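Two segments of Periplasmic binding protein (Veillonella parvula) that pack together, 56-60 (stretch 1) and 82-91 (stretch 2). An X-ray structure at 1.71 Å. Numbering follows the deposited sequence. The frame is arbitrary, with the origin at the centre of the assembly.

Stretch 1 56-60: VGIHP
Stretch 2 82-91: NSSFVDNNFN

Val56-Pro60 leaves a strand (Val56 -121/-5, Gly57 -159/134), stays extended through Ile58 (-135/162) and His59 (-70/142), and enters a helix at Pro60; Asn82-Asn91, an irregular loop, packs against it, burying 485 Å². At Asn82 (-62/129) the carbonyl O accepts a hydrogen bond from Ile58 N (3.0 Å, 163°), and lies 3.3 Å from Gly57 CA; a water joins Val56 O (2.6 Å) to Asn82 N (3.0 Å). Asn82, chi1 t, turns OD1 back to Ser84 N (2.9 Å), tying down its own loop. Ser83 (-127/23) sets CA 3.1 Å from Ile58 O, a CA-H...O contact, and its small side chain, chi1 p, fits beside Ile58 CG1 (4.1 Å from Ser83 CB). Phe85, chi1 p, brings CE1 to 3.5 Å from Gly57 C; an ideal CB on Gly57 would lie only 3.1 Å from CE1. Val86 points toward stretch 1, its CG1 3.9 Å from His59 CD2 and 4.1 Å from Pro60 CD. Asp87 begins a type I turn closed by Phe90 N to Asp87 O (3.0 Å); its OD1 accepts from Asn91 N (2.9 Å). The buried His59 ring, chi1 t, whose side chain caps the helix, has CE1 3.3 Å from Asn88 OD1, at the ring edge. Phe90 (68/19, chi1 m) meets it obliquely, planes at 49°, CE1 3.6 Å from His59 CD2.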

ATOM      1  N   VAL A  56      -8.491 -12.658  13.405  1.00  9.89           N
ATOM      2  CA  VAL A  56      -9.632 -12.505  14.339  1.00 11.45           C
ATOM      3  C   VAL A  56      -9.877 -11.072  14.797  1.00 10.66           C
ATOM      4  O   VAL A  56     -10.852 -10.807  15.487  1.00 12.21           O
ATOM      5  CB  VAL A  56      -9.487 -13.403  15.585  1.00 12.48           C
ATOM      6  CG1 VAL A  56      -9.377 -14.864  15.162  1.00 14.53           C
ATOM      7  CG2 VAL A  56      -8.302 -12.986  16.455  1.00 13.48           C
ATOM      8  N   GLY A  57      -9.005 -10.144  14.420  1.00 10.72           N
ATOM      9  CA  GLY A  57      -9.220  -8.751  14.723  1.00 10.05           C
ATOM     10  C   GLY A  57      -8.436  -7.849  13.801  1.00  9.23           C
ATOM     11  O   GLY A  57      -7.251  -8.083  13.548  1.00  9.45           O
ATOM     12  N   ILE A  58      -9.115  -6.826  13.288  1.00  9.57           N
ATOM     13  CA  ILE A  58      -8.502  -5.834  12.413  1.00  9.96           C
ATOM     14  C   ILE A  58      -8.899  -4.408  12.784  1.00 10.07           C
ATOM     15  O   ILE A  58      -9.877  -4.164  13.505  1.00 10.87           O
ATOM     16  CB  ILE A  58      -8.862  -6.119  10.926  1.00 10.68           C
ATOM     17  CG1 ILE A  58     -10.334  -5.779  10.606  1.00 12.49           C
ATOM     18  CG2 ILE A  58      -8.568  -7.571  10.590  1.00 11.56           C
ATOM     19  CD1 ILE A  58     -10.698  -5.996   9.135  1.00 13.78           C
ATOM     20  N   HIS A  59      -8.125  -3.450  12.304  1.00 10.25           N
ATOM     21  CA  HIS A  59      -8.405  -2.054  12.559  1.00 11.70           C
ATOM     22  C   HIS A  59      -9.680  -1.646  11.786  1.00 10.39           C
ATOM     23  O   HIS A  59      -9.917  -2.118  10.657  1.00 10.90           O
ATOM     24  CB  HIS A  59      -7.194  -1.230  12.146  1.00 11.41           C
ATOM     25  CG  HIS A  59      -7.236   0.188  12.588  1.00 12.78           C
ATOM     26  ND1 HIS A  59      -8.060   1.126  12.004  1.00 13.62           N
ATOM     27  CD2 HIS A  59      -6.518   0.848  13.527  1.00 13.51           C
ATOM     28  CE1 HIS A  59      -7.875   2.293  12.592  1.00 14.07           C
ATOM     29  NE2 HIS A  59      -6.940   2.151  13.513  1.00 15.17           N
ATOM     30  N   PRO A  60     -10.522  -0.809  12.392  1.00 10.70           N
ATOM     31  CA  PRO A  60     -11.755  -0.462  11.690  1.00 11.85           C
ATOM     32  C   PRO A  60     -11.524   0.190  10.320  1.00 12.27           C
ATOM     33  O   PRO A  60     -12.329   0.005   9.404  1.00 14.45           O
ATOM     34  CB  PRO A  60     -12.444   0.516  12.653  1.00 12.59           C
ATOM     35  CG  PRO A  60     -11.364   1.022  13.558  1.00 12.65           C
ATOM     36  CD  PRO A  60     -10.464  -0.168  13.727  1.00 12.04           C
ATOM     37  N   ASN A  82     -13.949  -9.206  14.049  1.00 11.12           N
ATOM     38  CA  ASN A  82     -13.946  -8.077  14.971  1.00 11.76           C
ATOM     39  C   ASN A  82     -13.109  -6.921  14.452  1.00 10.96           C
ATOM     40  O   ASN A  82     -11.969  -7.124  14.048  1.00 12.03           O
ATOM     41  CB  ASN A  82     -13.345  -8.531  16.293  1.00 12.43           C
ATOM     42  CG  ASN A  82     -13.320  -7.428  17.331  1.00 14.99           C
ATOM     43  OD1 ASN A  82     -12.568  -6.458  17.234  1.00 16.38           O
ATOM     44  ND2 ASN A  82     -14.133  -7.583  18.339  1.00 22.14           N
ATOM     45  N   SER A  83     -13.678  -5.719  14.440  1.00 11.93           N
ATOM     46  CA  SER A  83     -12.903  -4.501  14.178  1.00 12.72           C
ATOM     47  C   SER A  83     -13.086  -3.422  15.252  1.00 13.18           C
ATOM     48  O   SER A  83     -12.883  -2.224  15.000  1.00 12.42           O
ATOM     49  CB  SER A  83     -13.270  -3.929  12.823  1.00 13.63           C
ATOM     50  OG  SER A  83     -14.634  -3.582  12.762  1.00 13.54           O
ATOM     51  N   SER A  84     -13.475  -3.852  16.444  1.00 15.22           N
ATOM     52  CA  SER A  84     -13.789  -2.940  17.538  1.00 16.03           C
ATOM     53  C   SER A  84     -12.696  -2.857  18.598  1.00 16.55           C
ATOM     54  O   SER A  84     -12.775  -2.043  19.520  1.00 18.12           O
ATOM     55  CB  SER A  84     -15.101  -3.367  18.188  1.00 18.69           C
ATOM     56  OG  SER A  84     -14.978  -4.648  18.795  1.00 21.02           O
ATOM     57  N   PHE A  85     -11.670  -3.690  18.481  1.00 19.03           N
ATOM     58  CA  PHE A  85     -10.711  -3.861  19.584  1.00 22.09           C
ATOM     59  C   PHE A  85      -9.661  -2.748  19.669  1.00 22.88           C
ATOM     60  O   PHE A  85      -8.920  -2.672  20.652  1.00 25.13           O
ATOM     61  CB  PHE A  85     -10.044  -5.232  19.483  1.00 20.87           C
ATOM     62  CG  PHE A  85      -8.887  -5.279  18.544  1.00 17.62           C
ATOM     63  CD1 PHE A  85      -9.069  -5.478  17.176  1.00 13.70           C
ATOM     64  CD2 PHE A  85      -7.598  -5.129  19.031  1.00 19.17           C
ATOM     65  CE1 PHE A  85      -7.978  -5.510  16.349  1.00 14.41           C
ATOM     66  CE2 PHE A  85      -6.510  -5.175  18.197  1.00 19.29           C
ATOM     67  CZ  PHE A  85      -6.697  -5.349  16.856  1.00 15.77           C
ATOM     68  N   VAL A  86      -9.617  -1.893  18.645  1.00 21.55           N
ATOM     69  CA  VAL A  86      -8.667  -0.788  18.549  1.00 18.82           C
ATOM     70  C   VAL A  86      -9.341   0.413  17.870  1.00 18.68           C
ATOM     71  O   VAL A  86     -10.141   0.228  16.952  1.00 20.43           O
ATOM     72  CB  VAL A  86      -7.378  -1.226  17.787  1.00 16.73           C
ATOM     73  CG1 VAL A  86      -7.660  -1.630  16.347  1.00 16.56           C
ATOM     74  CG2 VAL A  86      -6.307  -0.152  17.847  1.00 17.98           C
ATOM     75  N   ASP A  87      -9.038   1.634  18.317  1.00 22.24           N
ATOM     76  CA  ASP A  87      -9.650   2.848  17.738  1.00 26.32           C
ATOM     77  C   ASP A  87      -8.724   3.532  16.707  1.00 26.59           C
ATOM     78  O   ASP A  87      -7.669   3.007  16.381  1.00 27.42           O
ATOM     79  CB  ASP A  87     -10.095   3.816  18.862  1.00 29.99           C
ATOM     80  CG  ASP A  87      -8.938   4.539  19.535  1.00 32.07           C
ATOM     81  OD1 ASP A  87      -7.804   4.494  19.021  1.00 30.22           O
ATOM     82  OD2 ASP A  87      -9.175   5.177  20.589  1.00 36.55           O
ATOM     83  N   ASN A  88      -9.124   4.692  16.184  1.00 34.96           N
ATOM     84  CA  ASN A  88      -8.340   5.391  15.140  1.00 37.53           C
ATOM     85  C   ASN A  88      -7.028   5.980  15.603  1.00 38.80           C
ATOM     86  O   ASN A  88      -6.158   6.268  14.788  1.00 45.94           O
ATOM     87  CB  ASN A  88      -9.152   6.522  14.495  1.00 42.21           C
ATOM     88  CG  ASN A  88      -9.981   6.044  13.333  1.00 47.01           C
ATOM     89  OD1 ASN A  88      -9.938   4.871  12.985  1.00 49.30           O
ATOM     90  ND2 ASN A  88     -10.733   6.953  12.712  1.00 50.28           N
ATOM     91  N   ASN A  89      -6.890   6.192  16.904  1.00 36.31           N
ATOM     92  CA  ASN A  89      -5.630   6.655  17.452  1.00 37.93           C
ATOM     93  C   ASN A  89      -4.791   5.475  17.932  1.00 28.68           C
ATOM     94  O   ASN A  89      -3.808   5.650  18.650  1.00 38.39           O
ATOM     95  CB  ASN A  89      -5.905   7.682  18.548  1.00 45.29           C
ATOM     96  CG  ASN A  89      -6.715   8.865  18.032  1.00 53.74           C
ATOM     97  OD1 ASN A  89      -7.504   8.738  17.078  1.00 56.14           O
ATOM     98  ND2 ASN A  89      -6.521  10.024  18.650  1.00 54.19           N
ATOM     99  N   PHE A  90      -5.190   4.272  17.521  1.00 27.20           N
ATOM    100  CA  PHE A  90      -4.463   3.019  17.797  1.00 27.26           C
ATOM    101  C   PHE A  90      -4.468   2.622  19.282  1.00 28.91           C
ATOM    102  O   PHE A  90      -3.668   1.779  19.726  1.00 27.92           O
ATOM    103  CB  PHE A  90      -3.041   3.050  17.196  1.00 25.74           C
ATOM    104  CG  PHE A  90      -3.025   3.252  15.705  1.00 24.21           C
ATOM    105  CD1 PHE A  90      -3.303   2.195  14.841  1.00 23.79           C
ATOM    106  CD2 PHE A  90      -2.749   4.502  15.157  1.00 29.63           C
ATOM    107  CE1 PHE A  90      -3.305   2.380  13.468  1.00 25.75           C
ATOM    108  CE2 PHE A  90      -2.747   4.691  13.782  1.00 31.43           C
ATOM    109  CZ  PHE A  90      -3.025   3.628  12.939  1.00 29.59           C
ATOM    110  N   ASN A  91      -5.405   3.199  20.036  1.00 30.08           N
ATOM    111  CA  ASN A  91      -5.617   2.812  21.424  1.00 30.36           C
ATOM    112  C   ASN A  91      -6.353   1.492  21.497  1.00 24.32           C
ATOM    113  O   ASN A  91      -7.413   1.337  20.912  1.00 25.46           O
ATOM    114  CB  ASN A  91      -6.419   3.878  22.156  1.00 31.11           C
ATOM    115  CG  ASN A  91      -5.675   5.186  22.249  1.00 33.67           C
ATOM    116  OD1 ASN A  91      -4.515   5.224  22.658  1.00 41.45           O
ATOM    117  ND2 ASN A  91      -6.331   6.265  21.859  1.00 40.81           N
TER
HETATM  118  O   HOH W   1     -13.158 -11.879  15.177  1.00 14.80           O